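Esterase (Uncultured bacterium, PDB 5EGN) probably hydrolyses carboxylic esters and the lactone ring of N-acyl homoserine lactones, the signals of bacterial quorum sensing. Local coordinates at residues V20-L25 and V88-S93; G112-S117 and L207-E212; D214-V219 and V240-Q245. The protein carries 2 engineered substitutions. One frame throughout, in Å; residues are numbered along the deposited sequence.

Contact 1 of 3, residues V20-L25 and V88-S93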
ATOM      1  N   VAL A  20      -2.390   1.068 -22.026  1.00 24.36           N
ATOM      2  CA  VAL A  20      -3.425   0.050 -21.884  1.00 24.43           C
ATOM      3  C   VAL A  20      -3.814  -0.085 -20.417  1.00 24.38           C
ATOM      4  O   VAL A  20      -2.972  -0.391 -19.576  1.00 24.57           O
ATOM      5  CB  VAL A  20      -2.959  -1.313 -22.431  1.00 23.41           C
ATOM      6  CG1 VAL A  20      -4.011  -2.381 -22.182  1.00 23.87           C
ATOM      7  CG2 VAL A  20      -2.634  -1.207 -23.912  1.00 22.59           C
ATOM      8  N   PRO A  21      -5.095   0.150 -20.106  1.00 24.79           N
ATOM      9  CA  PRO A  21      -5.577   0.200 -18.720  1.00 24.99           C
ATOM     10  C   PRO A  21      -5.571  -1.153 -18.013  1.00 24.64           C
ATOM     11  O   PRO A  21      -5.971  -2.162 -18.595  1.00 25.22           O
ATOM     12  CB  PRO A  21      -7.017   0.717 -18.867  1.00 25.60           C
ATOM     13  CG  PRO A  21      -7.095   1.295 -20.248  1.00 25.77           C
ATOM     14  CD  PRO A  21      -6.162   0.471 -21.067  1.00 25.36           C
ATOM     15  N   ILE A  22      -5.118  -1.162 -16.762  1.00 24.50           N
ATOM     16  CA  ILE A  22      -5.192  -2.351 -15.919  1.00 24.50           C
ATOM     17  C   ILE A  22      -5.941  -2.031 -14.631  1.00 23.26           C
ATOM     18  O   ILE A  22      -5.535  -1.149 -13.876  1.00 22.82           O
ATOM     19  CB  ILE A  22      -3.796  -2.900 -15.560  1.00 24.25           C
ATOM     20  CG1 ILE A  22      -2.989  -3.211 -16.822  1.00 24.72           C
ATOM     21  CG2 ILE A  22      -3.923  -4.142 -14.686  1.00 23.74           C
ATOM     22  CD1 ILE A  22      -1.590  -3.712 -16.536  1.00 23.88           C
ATOM     23  N   VAL A  23      -7.029  -2.746 -14.374  1.00 23.34           N
ATOM     24  CA  VAL A  23      -7.832  -2.473 -13.189  1.00 22.93           C
ATOM     25  C   VAL A  23      -7.628  -3.516 -12.091  1.00 22.66           C
ATOM     26  O   VAL A  23      -7.909  -4.700 -12.283  1.00 22.51           O
ATOM     27  CB  VAL A  23      -9.329  -2.395 -13.534  1.00 23.75           C
ATOM     28  CG1 VAL A  23     -10.146  -2.179 -12.277  1.00 22.97           C
ATOM     29  CG2 VAL A  23      -9.580  -1.272 -14.531  1.00 23.94           C
ATOM     30  N   PHE A  24      -7.137  -3.062 -10.940  1.00 22.50           N
ATOM     31  CA  PHE A  24      -6.917  -3.925  -9.788  1.00 22.26           C
ATOM     32  C   PHE A  24      -8.073  -3.848  -8.788  1.00 22.22           C
ATOM     33  O   PHE A  24      -8.440  -2.761  -8.279  1.00 22.60           O
ATOM     34  CB  PHE A  24      -5.595  -3.578  -9.094  1.00 21.83           C
ATOM     35  CG  PHE A  24      -4.379  -3.780  -9.957  1.00 21.73           C
ATOM     36  CD1 PHE A  24      -3.845  -2.725 -10.679  1.00 21.68           C
ATOM     37  CD2 PHE A  24      -3.767  -5.022 -10.045  1.00 21.58           C
ATOM     38  CE1 PHE A  24      -2.724  -2.902 -11.468  1.00 22.21           C
ATOM     39  CE2 PHE A  24      -2.644  -5.205 -10.832  1.00 22.02           C
ATOM     40  CZ  PHE A  24      -2.125  -4.143 -11.545  1.00 22.39           C
ATOM     41  N   LEU A  25      -8.631  -5.031  -8.536  1.00 22.70           N
ATOM     42  CA  LEU A  25      -9.776  -5.238  -7.666  1.00 23.51           C
ATOM     43  C   LEU A  25      -9.362  -6.081  -6.470  1.00 23.38           C
ATOM     44  O   LEU A  25      -9.116  -7.280  -6.606  1.00 23.72           O
ATOM     45  CB  LEU A  25     -10.902  -5.929  -8.433  1.00 25.66           C
ATOM     46  CG  LEU A  25     -11.319  -5.244  -9.730  1.00 23.94           C
ATOM     47  CD1 LEU A  25     -12.393  -6.033 -10.465  1.00 26.13           C
ATOM     48  CD2 LEU A  25     -11.799  -3.848  -9.402  1.00 23.71           C
ATOM     49  N   VAL A  88      -7.875  -4.173 -18.755  1.00 28.67           N
ATOM     50  CA  VAL A  88      -7.391  -5.438 -18.221  1.00 27.88           C
ATOM     51  C   VAL A  88      -7.834  -5.544 -16.769  1.00 26.14           C
ATOM     52  O   VAL A  88      -7.564  -4.650 -15.973  1.00 25.56           O
ATOM     53  CB  VAL A  88      -5.856  -5.541 -18.300  1.00 29.77           C
ATOM     54  CG1 VAL A  88      -5.348  -6.664 -17.401  1.00 30.36           C
ATOM     55  CG2 VAL A  88      -5.404  -5.732 -19.741  1.00 31.14           C
ATOM     56  N   PHE A  89      -8.522  -6.623 -16.418  1.00 26.24           N
ATOM     57  CA  PHE A  89      -9.045  -6.741 -15.063  1.00 25.82           C
ATOM     58  C   PHE A  89      -8.336  -7.809 -14.243  1.00 25.37           C
ATOM     59  O   PHE A  89      -8.319  -8.988 -14.600  1.00 26.17           O
ATOM     60  CB  PHE A  89     -10.549  -7.016 -15.095  1.00 26.83           C
ATOM     61  CG  PHE A  89     -11.358  -5.865 -15.617  1.00 26.65           C
ATOM     62  CD1 PHE A  89     -11.646  -4.780 -14.805  1.00 26.21           C
ATOM     63  CD2 PHE A  89     -11.821  -5.860 -16.922  1.00 27.73           C
ATOM     64  CE1 PHE A  89     -12.385  -3.715 -15.282  1.00 27.10           C
ATOM     65  CE2 PHE A  89     -12.560  -4.799 -17.405  1.00 28.37           C
ATOM     66  CZ  PHE A  89     -12.843  -3.726 -16.583  1.00 27.96           C
ATOM     67  N   VAL A  90      -7.750  -7.369 -13.135  1.00 24.18           N
ATOM     68  CA  VAL A  90      -7.074  -8.256 -12.203  1.00 23.91           C
ATOM     69  C   VAL A  90      -7.874  -8.345 -10.908  1.00 23.25           C
ATOM     70  O   VAL A  90      -7.888  -7.410 -10.108  1.00 22.83           O
ATOM     71  CB  VAL A  90      -5.647  -7.770 -11.903  1.00 23.61           C
ATOM     72  CG1 VAL A  90      -4.917  -8.772 -11.031  1.00 23.95           C
ATOM     73  CG2 VAL A  90      -4.889  -7.541 -13.201  1.00 24.84           C
ATOM     74  N   GLY A  91      -8.545  -9.473 -10.710  1.00 24.08           N
ATOM     75  CA  GLY A  91      -9.418  -9.641  -9.564  1.00 24.36           C
ATOM     76  C   GLY A  91      -8.949 -10.689  -8.576  1.00 24.93           C
ATOM     77  O   GLY A  91      -8.572 -11.796  -8.955  1.00 25.09           O
ATOM     78  N   ASN A  92      -8.981 -10.330  -7.296  1.00 24.77           N
ATOM     79  CA  ASN A  92      -8.588 -11.227  -6.219  1.00 25.09           C
ATOM     80  C   ASN A  92      -9.784 -11.584  -5.342  1.00 25.99           C
ATOM     81  O   ASN A  92     -10.446 -10.698  -4.803  1.00 25.80           O
ATOM     82  CB  ASN A  92      -7.483 -10.586  -5.381  1.00 24.96           C
ATOM     83  CG  ASN A  92      -6.833 -11.562  -4.425  1.00 24.49           C
ATOM     84  OD1 ASN A  92      -6.262 -11.167  -3.412  1.00 23.38           O
ATOM     85  ND2 ASN A  92      -6.912 -12.848  -4.746  1.00 25.09           N
ATOM     86  N   SER A  93     -10.053 -12.882  -5.207  1.00 26.44           N
ATOM     87  CA  SER A  93     -11.228 -13.375  -4.487  1.00 26.79           C
ATOM     88  C   SER A  93     -12.509 -12.744  -5.015  1.00 27.80           C
ATOM     89  O   SER A  93     -12.964 -13.054  -6.116  1.00 27.43           O
ATOM     90  CB  SER A  93     -11.100 -13.109  -2.983  1.00 30.68           C
ATOM     91  OG  SER A  93     -12.313 -13.382  -2.307  1.00 30.58           O
TER
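The phenyl ring of Phe24 meets Val90 through CD2, 3.8 Å from Val90 CB, and through CE2, which adjoins Val90 CG2; it also meets the ring of Trp35 at about 40° between planes. The ring of Phe89 belongs to the other face of the sheet. There its CD1 lies 3.6 Å from Val23 CB, and the two side chains run side by side. Phe89 CG, anti to its own carbonyl carbon (chi1 -67°), starts the ring on the Val23 face. Val23 leans obliquely on the ring, both methyls on the same side of its plane, with CG2 3.8 Å from Phe89 CE1. An alanine at Val23 would keep the CB contact but lose both methyls, which would probably open a gap beside CD1 and CE1 and let the Phe89 ring shift. Ile22 CG2 packs 3.8 Å from Val90 CG2, on the Phe24 face. Five backbone hydrogen bonds hold the strands in parallel register, from Val88 N to Pro21 O (2.8 Å) up to Asn92 N to Leu25 O (3.1 Å). Val75 and Leu79 of helix 68-81 cover the face of Val23, Leu25 and Phe89, joined by Ile98, Ala99 and Leu102 of helix 94-105. These are central parallel strands of an alpha/beta hydrolase sheet, and 88-93 runs into Ser93 of a Gly91-Ser93-Gly95 pattern consistent with a nucleophile elbow.

Contact 2 of 3, residues G112-S117 and L207-E212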
ATOM      1  N   GLY A 112      -9.220  -8.271 -21.155  1.00 34.22           N
ATOM      2  CA  GLY A 112      -9.006  -9.616 -20.662  1.00 33.52           C
ATOM      3  C   GLY A 112      -9.010  -9.660 -19.149  1.00 31.09           C
ATOM      4  O   GLY A 112      -9.106  -8.626 -18.490  1.00 29.96           O
ATOM      5  N   ASN A 113      -8.896 -10.861 -18.594  1.00 30.36           N
ATOM      6  CA  ASN A 113      -8.973 -11.028 -17.150  1.00 28.99           C
ATOM      7  C   ASN A 113      -7.829 -11.842 -16.562  1.00 28.73           C
ATOM      8  O   ASN A 113      -7.413 -12.852 -17.130  1.00 28.31           O
ATOM      9  CB  ASN A 113     -10.299 -11.689 -16.768  1.00 28.09           C
ATOM     10  CG  ASN A 113     -11.492 -11.015 -17.410  1.00 29.17           C
ATOM     11  OD1 ASN A 113     -11.873  -9.909 -17.030  1.00 29.33           O
ATOM     12  ND2 ASN A 113     -12.095 -11.686 -18.384  1.00 29.98           N
ATOM     13  N   LEU A 114      -7.318 -11.388 -15.423  1.00 26.93           N
ATOM     14  CA  LEU A 114      -6.490 -12.235 -14.576  1.00 26.05           C
ATOM     15  C   LEU A 114      -7.261 -12.493 -13.287  1.00 25.36           C
ATOM     16  O   LEU A 114      -7.382 -11.613 -12.438  1.00 24.85           O
ATOM     17  CB  LEU A 114      -5.127 -11.595 -14.283  1.00 26.16           C
ATOM     18  CG  LEU A 114      -4.036 -12.543 -13.755  1.00 26.51           C
ATOM     19  CD1 LEU A 114      -2.648 -11.999 -14.045  1.00 27.90           C
ATOM     20  CD2 LEU A 114      -4.180 -12.821 -12.263  1.00 25.38           C
ATOM     21  N   ILE A 115      -7.792 -13.704 -13.158  1.00 25.57           N
ATOM     22  CA  ILE A 115      -8.537 -14.097 -11.970  1.00 25.15           C
ATOM     23  C   ILE A 115      -7.609 -14.762 -10.959  1.00 25.44           C
ATOM     24  O   ILE A 115      -7.099 -15.854 -11.206  1.00 25.15           O
ATOM     25  CB  ILE A 115      -9.683 -15.063 -12.318  1.00 25.96           C
ATOM     26  CG1 ILE A 115     -10.479 -14.534 -13.507  1.00 25.94           C
ATOM     27  CG2 ILE A 115     -10.606 -15.247 -11.126  1.00 26.31           C
ATOM     28  CD1 ILE A 115     -11.308 -13.322 -13.172  1.00 27.45           C
ATOM     29  N   LEU A 116      -7.386 -14.102  -9.827  1.00 25.67           N
ATOM     30  CA  LEU A 116      -6.510 -14.649  -8.796  1.00 25.29           C
ATOM     31  C   LEU A 116      -7.283 -15.155  -7.586  1.00 25.02           C
ATOM     32  O   LEU A 116      -7.933 -14.377  -6.887  1.00 25.22           O
ATOM     33  CB  LEU A 116      -5.490 -13.606  -8.338  1.00 25.35           C
ATOM     34  CG  LEU A 116      -4.539 -14.125  -7.256  1.00 25.47           C
ATOM     35  CD1 LEU A 116      -3.512 -15.067  -7.861  1.00 24.85           C
ATOM     36  CD2 LEU A 116      -3.863 -12.985  -6.513  1.00 26.79           C
ATOM     37  N   SER A 117      -7.196 -16.462  -7.352  1.00 25.20           N
ATOM     38  CA  SER A 117      -7.766 -17.100  -6.167  1.00 25.41           C
ATOM     39  C   SER A 117      -9.237 -16.760  -5.956  1.00 25.06           C
ATOM     40  O   SER A 117      -9.604 -16.170  -4.942  1.00 25.62           O
ATOM     41  CB  SER A 117      -6.963 -16.711  -4.923  1.00 25.26           C
ATOM     42  OG  SER A 117      -5.591 -17.029  -5.080  1.00 24.80           O
ATOM     43  N   LEU A 207      -7.006 -15.583 -17.649  1.00 27.87           N
ATOM     44  CA  LEU A 207      -5.972 -16.341 -16.958  1.00 27.53           C
ATOM     45  C   LEU A 207      -6.353 -16.515 -15.494  1.00 27.05           C
ATOM     46  O   LEU A 207      -6.339 -15.557 -14.723  1.00 26.86           O
ATOM     47  CB  LEU A 207      -4.615 -15.643 -17.077  1.00 27.25           C
ATOM     48  CG  LEU A 207      -3.453 -16.269 -16.302  1.00 27.38           C
ATOM     49  CD1 LEU A 207      -3.254 -17.722 -16.702  1.00 29.62           C
ATOM     50  CD2 LEU A 207      -2.175 -15.474 -16.516  1.00 28.53           C
ATOM     51  N   VAL A 208      -6.704 -17.739 -15.115  1.00 26.95           N
ATOM     52  CA  VAL A 208      -7.058 -18.034 -13.733  1.00 25.94           C
ATOM     53  C   VAL A 208      -5.828 -18.519 -12.977  1.00 26.31           C
ATOM     54  O   VAL A 208      -5.143 -19.440 -13.417  1.00 26.24           O
ATOM     55  CB  VAL A 208      -8.175 -19.090 -13.642  1.00 26.26           C
ATOM     56  CG1 VAL A 208      -8.592 -19.300 -12.196  1.00 26.30           C
ATOM     57  CG2 VAL A 208      -9.369 -18.667 -14.480  1.00 26.68           C
ATOM     58  N   VAL A 209      -5.544 -17.887 -11.842  1.00 26.78           N
ATOM     59  CA  VAL A 209      -4.350 -18.207 -11.070  1.00 25.91           C
ATOM     60  C   VAL A 209      -4.708 -18.653  -9.658  1.00 25.49           C
ATOM     61  O   VAL A 209      -5.404 -17.947  -8.930  1.00 24.71           O
ATOM     62  CB  VAL A 209      -3.394 -17.005 -10.996  1.00 26.03           C
ATOM     63  CG1 VAL A 209      -2.094 -17.402 -10.316  1.00 26.38           C
ATOM     64  CG2 VAL A 209      -3.127 -16.462 -12.389  1.00 26.26           C
ATOM     65  N   ALA A 210      -4.222 -19.831  -9.279  1.00 25.64           N
ATOM     66  CA  ALA A 210      -4.562 -20.419  -7.991  1.00 25.79           C
ATOM     67  C   ALA A 210      -3.323 -20.815  -7.197  1.00 26.64           C
ATOM     68  O   ALA A 210      -2.345 -21.308  -7.758  1.00 25.79           O
ATOM     69  CB  ALA A 210      -5.454 -21.627  -8.193  1.00 25.57           C
ATOM     70  N   GLY A 211      -3.374 -20.595  -5.888  1.00 26.48           N
ATOM     71  CA  GLY A 211      -2.320 -21.043  -4.999  1.00 26.78           C
ATOM     72  C   GLY A 211      -2.569 -22.479  -4.583  1.00 28.26           C
ATOM     73  O   GLY A 211      -3.707 -22.865  -4.323  1.00 32.73           O
ATOM     74  N   GLU A 212      -1.505 -23.274  -4.528  1.00 28.99           N
ATOM     75  CA  GLU A 212      -1.620 -24.688  -4.184  1.00 30.58           C
ATOM     76  C   GLU A 212      -2.160 -24.900  -2.771  1.00 30.32           C
ATOM     77  O   GLU A 212      -2.949 -25.815  -2.529  1.00 29.51           O
ATOM     78  CB  GLU A 212      -0.262 -25.376  -4.326  1.00 32.81           C
ATOM     79  CG  GLU A 212      -0.263 -26.848  -3.956  1.00 36.75           C
ATOM     80  CD  GLU A 212       1.112 -27.343  -3.559  1.00 41.96           C
ATOM     81  OE1 GLU A 212       1.991 -26.497  -3.291  1.00 47.44           O
ATOM     82  OE2 GLU A 212       1.314 -28.575  -3.512  1.00 60.18           O
TER
HETATM   83  O   HOH W   1      -5.744 -20.011  -4.945  1.00 25.73           O
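Val209 is wedged between two leucines, and this is where the side chains pack closely. Its CG1 lies 3.7 Å from Leu116 CD1, while CG2 meets Leu114 CD2 at 3.8 Å. Leu116 CG is anti to the backbone N (chi1 -180°) and chi2 of 75° then carries CD1 over to Val209. Beneath them the backbones are stitched in parallel by four hydrogen bonds, among them Leu207 N to Asn113 O at 2.8 Å and Ser117 N to Val209 O, also 2.8 Å. Other contacts are slacker. Near the start of strand 206-211 Leu207, partly exposed, leaves its CD2 4.3 Å from Leu114 CD1; on the opposite, buried face Ile115 CB is 4.2 Å from Val208 CG2. Past Val209 direct pairing stops: Ser117 OG stands 4.3 Å from Gly211 N, and a water fills in, accepting from Gly211 N and hydrogen-bonded to Ser117 OG at 3.0 Å. Phe252, Leu255 and Leu256 of helix 249-257, with Tyr244, pack against the Leu114, Leu116 and Val209 face; Leu225, Asn222 and Ala226 of helix 219-228 lie against Ile115 and Val208. Strand 110-116 is bonded on its other edge to Phe89 and Gly91, and strand 206-211 is flanked beyond by strand 233-237.

Contact 3 of 3, residues D214-V219 and V240-Q245; sequences DLVTTV and VGHFYQ. Engineered in segment 214-219: Val216 (natural residue Ala).
His242 ND1 donates to Asp214 OD2 at 2.6 Å, with an N-H...O angle of 164°. The carboxylate oxygen is met on its syn side and lies close to the ring plane of His242, although the carboxylate and imidazole planes stand 81° apart. Asp214 CG is anti to the backbone N (chi1 -168°), which puts the carboxylate on the His242 side. Two further side chains of 214-219 touch the ring. Val216, an engineered residue where the natural sequence has alanine, sets CG1 over one face of the imidazole in a CH-pi contact, 4.0 Å from the ring centroid. Thr217 approaches the ring edge instead, its OG1 3.6 Å from His242 CE1. Outward from these, the backbone fixes the carboxylate: Thr217 N donates to Asp214 OD1 at 2.9 Å, from above the carboxylate plane, an Asx motif that ties the acid to its own loop. Asp214 CB also packs 3.5 Å from Gly241 O. On the histidine side, Glu247 OE1 accepts from both Gly241 N and Phe243 N, holding the turn around His242, while His242 O has a weak bond from Ser117 OG. With ND1 engaged by the acid, NE2 faces Ser93, whose OG is 3.8 Å away, too long for a hydrogen bond in this model. The placing of the three residues is consistent with the Ser-His-Asp catalytic triad of alpha/beta hydrolase esterases, with Asp214 orienting the imidazole.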
ATOM      1  N   ASP A 214      -3.953 -22.726  -0.972  1.00 26.88           N
ATOM      2  CA  ASP A 214      -5.113 -21.901  -0.655  1.00 26.76           C
ATOM      3  C   ASP A 214      -6.288 -22.780  -0.234  1.00 26.24           C
ATOM      4  O   ASP A 214      -6.738 -23.648  -0.986  1.00 26.02           O
ATOM      5  CB  ASP A 214      -5.498 -21.020  -1.845  1.00 26.04           C
ATOM      6  CG  ASP A 214      -6.501 -19.937  -1.475  1.00 25.83           C
ATOM      7  OD1 ASP A 214      -7.092 -19.997  -0.375  1.00 25.93           O
ATOM      8  OD2 ASP A 214      -6.706 -19.019  -2.296  1.00 25.48           O
ATOM      9  N   LEU A 215      -6.774 -22.545   0.982  1.00 26.86           N
ATOM     10  CA  LEU A 215      -7.888 -23.302   1.550  1.00 26.69           C
ATOM     11  C   LEU A 215      -9.142 -22.432   1.628  1.00 25.91           C
ATOM     12  O   LEU A 215     -10.255 -22.949   1.741  1.00 25.50           O
ATOM     13  CB  LEU A 215      -7.515 -23.843   2.934  1.00 27.81           C
ATOM     14  CG  LEU A 215      -6.418 -24.904   2.922  1.00 27.51           C
ATOM     15  CD1 LEU A 215      -5.901 -25.200   4.317  1.00 27.14           C
ATOM     16  CD2 LEU A 215      -6.945 -26.169   2.282  1.00 26.46           C
ATOM     17  N   VAL A 216      -8.948 -21.114   1.562  1.00 26.47           N
ATOM     18  CA  VAL A 216     -10.040 -20.147   1.461  1.00 26.28           C
ATOM     19  C   VAL A 216     -10.715 -20.273   0.098  1.00 26.59           C
ATOM     20  O   VAL A 216     -11.945 -20.310  -0.003  1.00 26.93           O
ATOM     21  CB  VAL A 216      -9.526 -18.703   1.646  1.00 28.04           C
ATOM     22  CG1 VAL A 216     -10.623 -17.692   1.373  1.00 28.40           C
ATOM     23  CG2 VAL A 216      -8.975 -18.519   3.047  1.00 30.75           C
ATOM     24  N   THR A 217      -9.888 -20.312  -0.946  1.00 26.61           N
ATOM     25  CA  THR A 217     -10.332 -20.629  -2.295  1.00 26.19           C
ATOM     26  C   THR A 217      -9.519 -21.836  -2.775  1.00 25.88           C
ATOM     27  O   THR A 217      -8.325 -21.721  -3.090  1.00 25.94           O
ATOM     28  CB  THR A 217     -10.183 -19.418  -3.250  1.00 25.86           C
ATOM     29  OG1 THR A 217     -11.384 -18.639  -3.207  1.00 26.48           O
ATOM     30  CG2 THR A 217      -9.959 -19.864  -4.690  1.00 27.87           C
ATOM     31  N   THR A 218     -10.161 -23.003  -2.786  1.00 26.11           N
ATOM     32  CA  THR A 218      -9.468 -24.247  -3.088  1.00 25.85           C
ATOM     33  C   THR A 218      -9.083 -24.328  -4.559  1.00 25.33           C
ATOM     34  O   THR A 218      -9.616 -23.597  -5.393  1.00 25.72           O
ATOM     35  CB  THR A 218     -10.321 -25.475  -2.712  1.00 25.83           C
ATOM     36  OG1 THR A 218     -11.474 -25.559  -3.558  1.00 29.02           O
ATOM     37  CG2 THR A 218     -10.769 -25.409  -1.255  1.00 25.30           C
ATOM     38  N   VAL A 219      -8.144 -25.216  -4.868  1.00 24.96           N
ATOM     39  CA  VAL A 219      -7.699 -25.400  -6.241  1.00 25.34           C
ATOM     40  C   VAL A 219      -8.881 -25.824  -7.104  1.00 24.74           C
ATOM     41  O   VAL A 219      -9.013 -25.388  -8.246  1.00 24.31           O
ATOM     42  CB  VAL A 219      -6.561 -26.438  -6.331  1.00 24.37           C
ATOM     43  CG1 VAL A 219      -6.247 -26.772  -7.782  1.00 24.74           C
ATOM     44  CG2 VAL A 219      -5.325 -25.911  -5.632  1.00 25.10           C
ATOM     45  N   VAL A 240       2.035 -21.149  -2.444  1.00 28.30           N
ATOM     46  CA  VAL A 240       1.262 -19.900  -2.338  1.00 27.32           C
ATOM     47  C   VAL A 240      -0.163 -20.179  -1.866  1.00 26.38           C
ATOM     48  O   VAL A 240      -0.707 -21.250  -2.162  1.00 27.23           O
ATOM     49  CB  VAL A 240       1.225 -19.157  -3.689  1.00 27.20           C
ATOM     50  CG1 VAL A 240       0.399 -17.883  -3.598  1.00 26.05           C
ATOM     51  CG2 VAL A 240       2.638 -18.834  -4.122  1.00 28.33           C
ATOM     52  N   GLY A 241      -0.747 -19.251  -1.106  1.00 26.38           N
ATOM     53  CA  GLY A 241      -2.129 -19.378  -0.679  1.00 26.96           C
ATOM     54  C   GLY A 241      -3.058 -18.444  -1.441  1.00 25.49           C
ATOM     55  O   GLY A 241      -3.198 -18.555  -2.658  1.00 25.11           O
ATOM     56  N   HIS A 242      -3.685 -17.513  -0.726  1.00 25.10           N
ATOM     57  CA  HIS A 242      -4.719 -16.651  -1.298  1.00 25.34           C
ATOM     58  C   HIS A 242      -4.156 -15.376  -1.917  1.00 24.60           C
ATOM     59  O   HIS A 242      -4.810 -14.738  -2.740  1.00 24.07           O
ATOM     60  CB  HIS A 242      -5.747 -16.282  -0.221  1.00 25.64           C
ATOM     61  CG  HIS A 242      -7.104 -15.954  -0.757  1.00 25.39           C
ATOM     62  ND1 HIS A 242      -7.841 -16.844  -1.513  1.00 25.76           N
ATOM     63  CD2 HIS A 242      -7.870 -14.845  -0.635  1.00 25.49           C
ATOM     64  CE1 HIS A 242      -8.996 -16.292  -1.837  1.00 25.47           C
ATOM     65  NE2 HIS A 242      -9.038 -15.078  -1.316  1.00 26.04           N
ATOM     66  N   PHE A 243      -2.942 -15.008  -1.527  1.00 24.97           N
ATOM     67  CA  PHE A 243      -2.399 -13.712  -1.915  1.00 24.40           C
ATOM     68  C   PHE A 243      -1.076 -13.816  -2.666  1.00 24.47           C
ATOM     69  O   PHE A 243      -0.028 -13.439  -2.147  1.00 28.54           O
ATOM     70  CB  PHE A 243      -2.229 -12.833  -0.676  1.00 24.27           C
ATOM     71  CG  PHE A 243      -3.413 -12.857   0.246  1.00 23.95           C
ATOM     72  CD1 PHE A 243      -4.530 -12.080  -0.015  1.00 23.92           C
ATOM     73  CD2 PHE A 243      -3.412 -13.661   1.375  1.00 24.33           C
ATOM     74  CE1 PHE A 243      -5.621 -12.103   0.834  1.00 24.33           C
ATOM     75  CE2 PHE A 243      -4.499 -13.688   2.226  1.00 24.36           C
ATOM     76  CZ  PHE A 243      -5.605 -12.909   1.955  1.00 24.31           C
ATOM     77  N   TYR A 244      -1.140 -14.315  -3.897  1.00 24.58           N
ATOM     78  CA  TYR A 244       0.036 -14.448  -4.753  1.00 24.87           C
ATOM     79  C   TYR A 244       0.749 -13.111  -4.955  1.00 24.67           C
ATOM     80  O   TYR A 244       1.976 -13.060  -5.037  1.00 24.39           O
ATOM     81  CB  TYR A 244      -0.369 -15.038  -6.108  1.00 25.24           C
ATOM     82  CG  TYR A 244       0.782 -15.510  -6.971  1.00 26.53           C
ATOM     83  CD1 TYR A 244       2.029 -15.783  -6.424  1.00 27.24           C
ATOM     84  CD2 TYR A 244       0.619 -15.679  -8.341  1.00 26.64           C
ATOM     85  CE1 TYR A 244       3.078 -16.213  -7.215  1.00 28.18           C
ATOM     86  CE2 TYR A 244       1.661 -16.108  -9.138  1.00 27.64           C
ATOM     87  CZ  TYR A 244       2.888 -16.373  -8.572  1.00 28.79           C
ATOM     88  OH  TYR A 244       3.928 -16.801  -9.366  1.00 29.88           O
ATOM     89  N   GLN A 245      -0.021 -12.028  -5.023  1.00 24.78           N
ATOM     90  CA  GLN A 245       0.551 -10.712  -5.292  1.00 23.75           C
ATOM     91  C   GLN A 245       1.359 -10.191  -4.106  1.00 23.12           C
ATOM     92  O   GLN A 245       2.150  -9.260  -4.248  1.00 22.85           O
ATOM     93  CB  GLN A 245      -0.547  -9.708  -5.660  1.00 22.75           C
ATOM     94  CG  GLN A 245      -1.345  -9.167  -4.485  1.00 22.20           C
ATOM     95  CD  GLN A 245      -2.535 -10.034  -4.132  1.00 22.80           C
ATOM     96  OE1 GLN A 245      -2.397 -11.233  -3.899  1.00 23.43           O
ATOM     97  NE2 GLN A 245      -3.717  -9.429  -4.098  1.00 22.61           N
TER

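Overall arrangement
The three contacts come in series along the chain, without nesting. Contacts 1 and 2 share one sheet: strands 87-92 and 110-116 are neighbours in it, and the contact centres lie about 11 Å apart, with Phe89 O to Leu114 N and Gly91 O to Leu116 N as probable hydrogen bonds. Contact 3, about 10 Å from the centre of contact 2 and 17 Å from that of contact 1, joins the loop after strand 206-211 to the turn linking strand 233-237 with helix 244-247. Asn92 and Gln245 probably bond across contacts 1 and 3, and Ser117 packs against Asp214 and His242. The parallel strands bring Ser93, Asp214 and His242 together at one end of the sheet, probably forming the hydrolytic site.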